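PDB 4TSZ: DNA polymerase III subunit beta from Pseudomonas aeruginosa, which acts as a sliding clamp that tethers DNA polymerases and other proteins to DNA and makes them processive. Local coordinates for residues E[283-288]-E[317-322]; E[289-294]-E[305-310]. All blocks are in the same frame, centred on the assembly; numbering follows the deposited sequence.

Overall arrangement
Both interactions belong to a sheet with four antiparallel strands in this chain, in the C-terminal domain, ordered 303-309, 291-297, 282-288, 317-322. Interaction 1 joins the last two strands and interaction 2 the first two, their centres about 10 Å apart. Between them runs the pairing of 282-288 with 291-297, where Q286 N and K293 O, 2.8 Å apart, make a probable hydrogen bond. On the buried side, L285 CG packs 3.7 Å from L292 CD1. Along the chain, interaction 2 falls wholly between the segments of interaction 1. The two outer strands face different partners: N322, ending 317-322, touches the bound peptide, whereas 303-309 carries the sheet on into the second subunit.

Interaction 1. Residues E[283-288]-E[317-322]; sequences IRLQLS and LEIGFN
The guanidinium of R284 and the carboxylate of E318 lie nearly parallel, their planes 11° apart. E318 OE2 stands well out of the guanidinium plane, 3.8 Å from R284 NH1, so this long salt bridge works through charge alone, with no N-H aimed at the oxygen. The outer end of the Q286 amide lies over the centre of one guanidinium face, and the amide is almost coplanar with the carboxylate beside it. The R284 chain bends at chi3 (67°), which sets NE, and CD comes nearest to E318 OE2, at 3.5 Å.

The F321 ring belongs to the other side of the sheet. L285 CD2 reaches it obliquely, 3.8 Å from F321 CD2, and the two side chains cross at about a right angle. Next along, L285 CB rests 3.8 Å from I319 CG2. I283 and F321 both pack on L326 of helix 323-330, which N322 precedes as N-cap, its OD1 accepting from Y325 N.

Between these two faces runs a regular ladder, joining neighbouring strands of the antiparallel sheet in the clamp's C-terminal domain. Three hydrogen-bonded pairs, I283 with F321, L285 with I319 and L287 with L317, each form two N-H to O=C bonds; the shortest is L287 N to L317 O at 2.7 Å. G320, opposite R284, makes a CA-H...O contact from G320 CA to I283 O, 3.3 Å. The chemistry thus divides by face: hydrocarbon fills the side toward the helix, while the other carries a charge pair whose attraction, lacking a directed hydrogen bond, probably constrains orientation only loosely.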
loop_
_atom_site.group_PDB
_atom_site.type_symbol
_atom_site.label_atom_id
_atom_site.label_comp_id
_atom_site.label_asym_id
_atom_site.label_seq_id
_atom_site.Cartn_x
_atom_site.Cartn_y
_atom_site.Cartn_z
ATOM N N ILE E 283 21.025 20.153 -1.717
ATOM C CA ILE E 283 22.332 19.502 -1.709
ATOM C C ILE E 283 23.312 20.422 -2.408
ATOM O O ILE E 283 22.910 21.249 -3.237
ATOM C CB ILE E 283 22.344 18.059 -2.286
ATOM C CG1 ILE E 283 21.920 18.015 -3.775
ATOM C CG2 ILE E 283 21.556 17.089 -1.392
ATOM C CD1 ILE E 283 22.366 16.812 -4.529
ATOM N N ARG E 284 24.584 20.306 -2.054
ATOM C CA ARG E 284 25.642 21.083 -2.672
ATOM C C ARG E 284 26.513 20.152 -3.507
ATOM O O ARG E 284 26.926 19.085 -3.043
ATOM C CB ARG E 284 26.472 21.830 -1.622
ATOM C CG ARG E 284 27.531 22.763 -2.226
ATOM C CD ARG E 284 28.485 23.279 -1.175
ATOM N NE ARG E 284 29.317 22.205 -0.626
ATOM C CZ ARG E 284 30.179 22.359 0.376
ATOM N NH1 ARG E 284 30.333 23.545 0.955
ATOM N NH2 ARG E 284 30.891 21.326 0.809
ATOM N N LEU E 285 26.760 20.562 -4.750
ATOM C CA LEU E 285 27.590 19.849 -5.707
ATOM C C LEU E 285 28.891 20.626 -5.901
ATOM O O LEU E 285 28.866 21.847 -6.060
ATOM C CB LEU E 285 26.827 19.740 -7.044
ATOM C CG LEU E 285 26.163 18.411 -7.442
ATOM C CD1 LEU E 285 25.505 17.702 -6.279
ATOM C CD2 LEU E 285 25.180 18.614 -8.577
ATOM N N GLN E 286 30.027 19.923 -5.846
ATOM C CA GLN E 286 31.332 20.510 -6.113
ATOM C C GLN E 286 31.976 19.682 -7.195
ATOM O O GLN E 286 32.397 18.547 -6.957
ATOM C CB GLN E 286 32.205 20.621 -4.861
ATOM C CG GLN E 286 31.757 21.734 -3.918
ATOM C CD GLN E 286 32.517 21.761 -2.611
ATOM O OE1 GLN E 286 32.628 22.806 -1.965
ATOM N NE2 GLN E 286 33.028 20.616 -2.160
ATOM N N LEU E 287 31.947 20.224 -8.416
ATOM C CA LEU E 287 32.495 19.593 -9.605
ATOM C C LEU E 287 33.920 20.058 -9.853
ATOM O O LEU E 287 34.213 21.246 -9.741
ATOM C CB LEU E 287 31.592 19.911 -10.815
ATOM C CG LEU E 287 31.984 19.323 -12.173
ATOM C CD1 LEU E 287 31.793 17.799 -12.216
ATOM C CD2 LEU E 287 31.225 20.012 -13.293
ATOM N N SER E 288 34.802 19.104 -10.168
ATOM C CA SER E 288 36.216 19.298 -10.505
ATOM C C SER E 288 36.630 18.131 -11.409
ATOM O O SER E 288 35.822 17.216 -11.611
ATOM C CB SER E 288 37.078 19.369 -9.245
ATOM O OG SER E 288 37.070 18.155 -8.514
ATOM N N LEU E 317 33.141 23.969 -10.378
ATOM C CA LEU E 317 31.785 24.468 -10.233
ATOM C C LEU E 317 31.178 24.028 -8.910
ATOM O O LEU E 317 31.166 22.837 -8.594
ATOM C CB LEU E 317 30.890 24.054 -11.423
ATOM C CG LEU E 317 29.385 24.376 -11.328
ATOM C CD1 LEU E 317 29.120 25.879 -11.356
ATOM C CD2 LEU E 317 28.603 23.678 -12.428
ATOM N N GLU E 318 30.693 25.007 -8.134
ATOM C CA GLU E 318 29.966 24.780 -6.896
ATOM C C GLU E 318 28.527 25.190 -7.211
ATOM O O GLU E 318 28.292 26.330 -7.606
ATOM C CB GLU E 318 30.549 25.585 -5.724
ATOM C CG GLU E 318 29.880 25.239 -4.404
ATOM C CD GLU E 318 30.400 25.984 -3.193
ATOM O OE1 GLU E 318 30.112 27.196 -3.069
ATOM O OE2 GLU E 318 31.058 25.344 -2.343
ATOM N N ILE E 319 27.578 24.247 -7.095
ATOM C CA ILE E 319 26.176 24.484 -7.441
ATOM C C ILE E 319 25.208 23.756 -6.494
ATOM O O ILE E 319 25.493 22.642 -6.054
ATOM C CB ILE E 319 25.936 24.182 -8.963
ATOM C CG1 ILE E 319 24.543 24.667 -9.464
ATOM C CG2 ILE E 319 26.255 22.719 -9.350
ATOM C CD1 ILE E 319 24.412 24.817 -10.990
ATOM N N GLY E 320 24.102 24.425 -6.160
ATOM C CA GLY E 320 23.068 23.881 -5.289
ATOM C C GLY E 320 21.877 23.368 -6.066
ATOM O O GLY E 320 21.486 23.968 -7.066
ATOM N N PHE E 321 21.308 22.246 -5.626
ATOM C CA PHE E 321 20.139 21.642 -6.275
ATOM C C PHE E 321 19.220 20.976 -5.293
ATOM O O PHE E 321 19.660 20.492 -4.240
ATOM C CB PHE E 321 20.566 20.572 -7.307
ATOM C CG PHE E 321 21.023 21.102 -8.634
ATOM C CD1 PHE E 321 20.107 21.607 -9.554
ATOM C CD2 PHE E 321 22.367 21.071 -8.986
ATOM C CE1 PHE E 321 20.539 22.105 -10.791
ATOM C CE2 PHE E 321 22.790 21.561 -10.222
ATOM C CZ PHE E 321 21.875 22.091 -11.107
ATOM N N ASN E 322 17.935 20.897 -5.667
ATOM C CA ASN E 322 16.953 20.142 -4.907
ATOM C C ASN E 322 17.234 18.683 -5.338
ATOM O O ASN E 322 17.162 18.372 -6.539
ATOM C CB ASN E 322 15.518 20.600 -5.251
ATOM C CG ASN E 322 14.407 19.750 -4.649
ATOM O OD1 ASN E 322 14.446 18.522 -4.653
ATOM N ND2 ASN E 322 13.346 20.369 -4.192
#

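Interaction 2. Residues E[289-294]-E[305-310]; sequences NGLLKI and EEEVQV
E307 and K293 face each other as a non-hydrogen-bonded pair, their side chains side by side and pointing the same way. Starting from the backbone, E307 CB first meets the methyl L291 CD1 at 3.8 Å. Its CG, set beside the backbone N by chi1 of -68°, then runs next to K293 CG, 3.9 Å off. At the tip the two oxygens part company. OE2 lies against the lysine's aliphatic stem, 3.3 Å from K293 CE, but remains 4.2 Å from K293 NZ, beyond salt-bridge range. OE1 instead forms a salt bridge with R104 of the second subunit, the stronger polar partner of this carboxylate.

The two segments are arms of a beta hairpin, strands 291-297 and 303-309, and the latter is the outermost strand of its sheet within the chain. That edge does not end the sheet: E305 and E306 pair in an antiparallel ladder with a strand of the second subunit, so the sheet continues across the interface, as in the head-to-tail rings of beta sliding clamps.

On the reverse face the I294 and V308 side chains cross obliquely, I294 CD1 3.8 Å from V308 CG2, and both residues pack against helix 262-273. E306 starts on this side too, but its end leads away from the hairpin partner to a salt bridge with R271. The backbone bond from I294 N to E306 O is short, 2.7 Å, and almost straight, with 176° at the hydrogen. At the opposite end the pairing changes character. V310 N still hydrogen-bonds to G290 O, but the donor stands above the carbonyl plane, 67° out of it, while V310 CG2 lies 3.7 Å from L291 N.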
loop_
_atom_site.group_PDB
_atom_site.type_symbol
_atom_site.label_atom_id
_atom_site.label_comp_id
_atom_site.label_asym_id
_atom_site.label_seq_id
_atom_site.Cartn_x
_atom_site.Cartn_y
_atom_site.Cartn_z
ATOM N N ASN E 289 37.865 18.166 -11.967
ATOM C CA ASN E 289 38.385 17.128 -12.863
ATOM C C ASN E 289 38.182 15.702 -12.332
ATOM O O ASN E 289 38.690 15.353 -11.261
ATOM C CB ASN E 289 39.855 17.386 -13.230
ATOM C CG ASN E 289 40.099 18.648 -14.025
ATOM O OD1 ASN E 289 39.307 19.046 -14.891
ATOM N ND2 ASN E 289 41.225 19.293 -13.766
ATOM N N GLY E 290 37.377 14.934 -13.066
ATOM C CA GLY E 290 37.017 13.550 -12.773
ATOM C C GLY E 290 36.266 13.296 -11.478
ATOM O O GLY E 290 36.113 12.139 -11.080
ATOM N N LEU E 291 35.777 14.359 -10.809
ATOM C CA LEU E 291 35.147 14.209 -9.503
ATOM C C LEU E 291 33.929 15.080 -9.234
ATOM O O LEU E 291 33.925 16.269 -9.536
ATOM C CB LEU E 291 36.232 14.437 -8.417
ATOM C CG LEU E 291 35.865 14.270 -6.937
ATOM C CD1 LEU E 291 35.596 12.809 -6.586
ATOM C CD2 LEU E 291 36.964 14.821 -6.053
ATOM N N LEU E 292 32.912 14.478 -8.604
ATOM C CA LEU E 292 31.723 15.175 -8.133
ATOM C C LEU E 292 31.573 14.943 -6.624
ATOM O O LEU E 292 31.315 13.816 -6.188
ATOM C CB LEU E 292 30.440 14.774 -8.897
ATOM C CG LEU E 292 29.177 15.570 -8.507
ATOM C CD1 LEU E 292 29.218 16.991 -9.063
ATOM C CD2 LEU E 292 27.922 14.865 -8.961
ATOM N N LYS E 293 31.766 16.009 -5.835
ATOM C CA LYS E 293 31.601 15.962 -4.381
ATOM C C LYS E 293 30.168 16.400 -4.073
ATOM O O LYS E 293 29.720 17.425 -4.596
ATOM C CB LYS E 293 32.601 16.885 -3.665
ATOM C CG LYS E 293 34.064 16.460 -3.759
ATOM C CD LYS E 293 34.938 17.425 -2.962
ATOM C CE LYS E 293 36.418 17.227 -3.180
ATOM N NZ LYS E 293 37.224 18.176 -2.369
ATOM N N ILE E 294 29.443 15.601 -3.271
ATOM C CA ILE E 294 28.062 15.878 -2.878
ATOM C C ILE E 294 27.984 16.078 -1.371
ATOM O O ILE E 294 28.496 15.257 -0.609
ATOM C CB ILE E 294 27.062 14.788 -3.362
ATOM C CG1 ILE E 294 27.288 14.425 -4.845
ATOM C CG2 ILE E 294 25.584 15.207 -3.089
ATOM C CD1 ILE E 294 26.923 13.023 -5.184
ATOM N N GLU E 305 28.129 13.393 3.245
ATOM C CA GLU E 305 29.128 13.705 2.224
ATOM C C GLU E 305 29.463 12.482 1.405
ATOM O O GLU E 305 29.567 11.377 1.944
ATOM C CB GLU E 305 30.412 14.285 2.839
ATOM C CG GLU E 305 30.274 15.716 3.331
ATOM C CD GLU E 305 31.550 16.381 3.810
ATOM O OE1 GLU E 305 31.673 17.614 3.635
ATOM O OE2 GLU E 305 32.417 15.678 4.376
ATOM N N GLU E 306 29.641 12.681 0.098
ATOM C CA GLU E 306 30.019 11.620 -0.824
ATOM C C GLU E 306 30.791 12.158 -2.018
ATOM O O GLU E 306 30.589 13.297 -2.435
ATOM C CB GLU E 306 28.803 10.790 -1.270
ATOM C CG GLU E 306 29.209 9.347 -1.524
ATOM C CD GLU E 306 28.102 8.346 -1.769
ATOM O OE1 GLU E 306 28.274 7.496 -2.673
ATOM O OE2 GLU E 306 27.085 8.383 -1.041
ATOM N N GLU E 307 31.694 11.335 -2.545
ATOM C CA GLU E 307 32.511 11.658 -3.703
ATOM C C GLU E 307 32.212 10.621 -4.776
ATOM O O GLU E 307 32.247 9.416 -4.500
ATOM C CB GLU E 307 34.002 11.652 -3.342
ATOM C CG GLU E 307 34.423 12.777 -2.413
ATOM C CD GLU E 307 35.920 12.902 -2.196
ATOM O OE1 GLU E 307 36.603 11.859 -2.067
ATOM O OE2 GLU E 307 36.409 14.051 -2.129
ATOM N N VAL E 308 31.854 11.095 -5.981
ATOM C CA VAL E 308 31.529 10.243 -7.124
ATOM C C VAL E 308 32.484 10.552 -8.277
ATOM O O VAL E 308 32.640 11.720 -8.654
ATOM C CB VAL E 308 30.041 10.363 -7.565
ATOM C CG1 VAL E 308 29.719 9.402 -8.707
ATOM C CG2 VAL E 308 29.095 10.135 -6.392
ATOM N N GLN E 309 33.100 9.507 -8.841
ATOM C CA GLN E 309 33.979 9.650 -10.000
ATOM C C GLN E 309 33.107 9.885 -11.227
ATOM O O GLN E 309 32.118 9.182 -11.427
ATOM C CB GLN E 309 34.877 8.419 -10.184
ATOM C CG GLN E 309 36.127 8.444 -9.321
ATOM C CD GLN E 309 37.008 7.260 -9.608
ATOM O OE1 GLN E 309 36.933 6.224 -8.941
ATOM N NE2 GLN E 309 37.855 7.380 -10.621
ATOM N N VAL E 310 33.428 10.923 -12.003
ATOM C CA VAL E 310 32.688 11.296 -13.216
ATOM C C VAL E 310 33.676 11.570 -14.359
ATOM O O VAL E 310 34.847 11.815 -14.091
ATOM C CB VAL E 310 31.742 12.518 -12.988
ATOM C CG1 VAL E 310 30.582 12.183 -12.044
ATOM C CG2 VAL E 310 32.503 13.760 -12.511
#